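Local coordinates for putative carbonic anhydrase (Streptococcus mutans, PDB 3LAS), which catalyses the reversible interconversion of carbon dioxide and hydrogencarbonate as a zinc-dependent carbonic anhydrase of the beta class, at the interface of chains A and B. Residues are numbered along the deposited sequence; one frame, centred on the assembly and turned at random. Chains: chain A/B, Putative carbonic anhydrase.

The interface of chains A and B. Residues chain A 104, 107-108, 112, 121; chain B 75, 79, 143.
A:Leu108 and B:Gln79 meet where helix 101-112 of chain A passes over the C-terminal end of helix 68-80 of chain B, the two backbones running roughly at right angles, while the loops holding A:Phe121 and B:Leu143 close the flanks. The patch illustrates how crossed helices pack through a few apolar branches, with a water-bridged glutamine pair at one margin. B:Val75 is the knob. A chi1 of 168° swings its CG1 methyl away from the backbone N and into a socket formed by A:Phe104, A:Phe121 and A:Leu108, 3.7 Å from CZ at the far end of the A:Phe104 ring. The same ring meets the backbone carbonyl oxygen of B:Val75 at its edge and in plane. Behind it, A:Phe104 turns its CD1 edge over the centre of the A:Phe121 ring, 3.9 Å above that plane, and CD2 of A:Leu108 lies over one face of the A:Phe104 ring, toward the rim; these neighbours of its own chain should restrain the ring's tilt. That CD2 methyl also faces chain B, 3.6 Å from CG of B:Gln79. Chi1 of the glutamine (-60°) sets CG against this methyl, and the bend at chi2 (-48°) then turns a face of the amide toward CD2 of A:Leu112. The other methyl of A:Leu112, CD1, lies 3.6 Å from the carbonyl oxygen of B:Leu143. At the polar margin, A:Gln107 reaches out extended, but its OE1 is modelled 3.0 Å from the backbone O of B:Gln79. Both atoms can only accept, so the pair is a clash as built; a turned-over amide would present NE2 instead, and the orientation is doubtful. The two-fold symmetry repeats the whole arrangement with the chains exchanged, in keeping with the dimers typical of beta-class enzymes. A water bridges the two glutamine side chains, 2.8 Å from the A:Gln107 amide atom built as OE1 and 2.7 Å from OE1 of B:Gln79.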
# COMPACT_ATOMS: atom_id res chain seq x y z
N PHE A 104 -4.47 -9.75 20.67
CA PHE A 104 -5.13 -9.86 19.36
C PHE A 104 -5.24 -11.32 18.97
O PHE A 104 -6.24 -11.78 18.50
CB PHE A 104 -4.37 -9.06 18.35
CG PHE A 104 -5.10 -8.91 17.07
CD1 PHE A 104 -4.47 -9.14 15.89
CD2 PHE A 104 -6.41 -8.42 16.97
CE1 PHE A 104 -5.08 -8.93 14.66
CE2 PHE A 104 -7.02 -8.21 15.69
CZ PHE A 104 -6.36 -8.53 14.55
N GLN A 107 -8.12 -12.84 20.69
CA GLN A 107 -9.31 -12.47 20.05
C GLN A 107 -9.57 -13.26 18.77
O GLN A 107 -10.71 -13.71 18.49
CB GLN A 107 -9.25 -10.98 19.72
CG GLN A 107 -10.56 -10.41 19.06
CD GLN A 107 -10.43 -8.98 18.66
OE1 GLN A 107 -10.76 -8.55 17.49
NE2 GLN A 107 -9.90 -8.19 19.55
N LEU A 108 -8.53 -13.48 17.95
CA LEU A 108 -8.70 -14.27 16.77
C LEU A 108 -9.08 -15.72 17.07
O LEU A 108 -9.85 -16.33 16.33
CB LEU A 108 -7.47 -14.20 15.89
CG LEU A 108 -7.10 -12.79 15.45
CD1 LEU A 108 -5.83 -12.88 14.64
CD2 LEU A 108 -8.14 -12.10 14.53
N LEU A 112 -12.42 -16.39 15.22
CA LEU A 112 -12.18 -17.07 13.95
C LEU A 112 -11.80 -18.54 14.14
O LEU A 112 -11.62 -19.23 13.11
CB LEU A 112 -11.09 -16.39 13.14
CG LEU A 112 -11.30 -14.91 12.81
CD1 LEU A 112 -10.23 -14.52 11.83
CD2 LEU A 112 -12.72 -14.53 12.42
N PHE A 121 1.90 -9.66 14.34
CA PHE A 121 1.09 -8.64 13.67
C PHE A 121 1.75 -7.29 13.63
O PHE A 121 1.17 -6.32 13.05
CB PHE A 121 -0.33 -8.56 14.26
CG PHE A 121 -1.12 -9.80 13.89
CD1 PHE A 121 -1.90 -9.83 12.75
CD2 PHE A 121 -1.06 -10.94 14.69
CE1 PHE A 121 -2.60 -10.97 12.36
CE2 PHE A 121 -1.79 -12.11 14.29
CZ PHE A 121 -2.53 -12.08 13.10
N VAL B 75 -6.35 -8.73 8.23
CA VAL B 75 -6.91 -9.23 9.48
C VAL B 75 -6.97 -8.04 10.48
O VAL B 75 -7.94 -7.90 11.23
CB VAL B 75 -5.99 -10.34 10.02
CG1 VAL B 75 -6.37 -10.69 11.51
CG2 VAL B 75 -6.13 -11.53 9.09
N GLN B 79 -10.62 -7.35 11.75
CA GLN B 79 -10.90 -7.80 13.08
C GLN B 79 -10.59 -6.73 14.09
O GLN B 79 -11.26 -6.72 15.18
CB GLN B 79 -10.03 -9.05 13.41
CG GLN B 79 -10.33 -10.20 12.42
CD GLN B 79 -11.82 -10.46 12.23
OE1 GLN B 79 -12.57 -10.52 13.21
NE2 GLN B 79 -12.20 -10.66 10.99
N LEU B 143 -8.09 -16.89 7.83
CA LEU B 143 -7.99 -15.62 8.52
C LEU B 143 -8.94 -14.54 7.94
O LEU B 143 -9.09 -13.50 8.57
CB LEU B 143 -6.52 -15.06 8.53
CG LEU B 143 -5.64 -15.83 9.55
CD1 LEU B 143 -4.21 -15.55 9.25
CD2 LEU B 143 -5.99 -15.44 10.92
O HOH W 1 -11.99 -10.55 15.89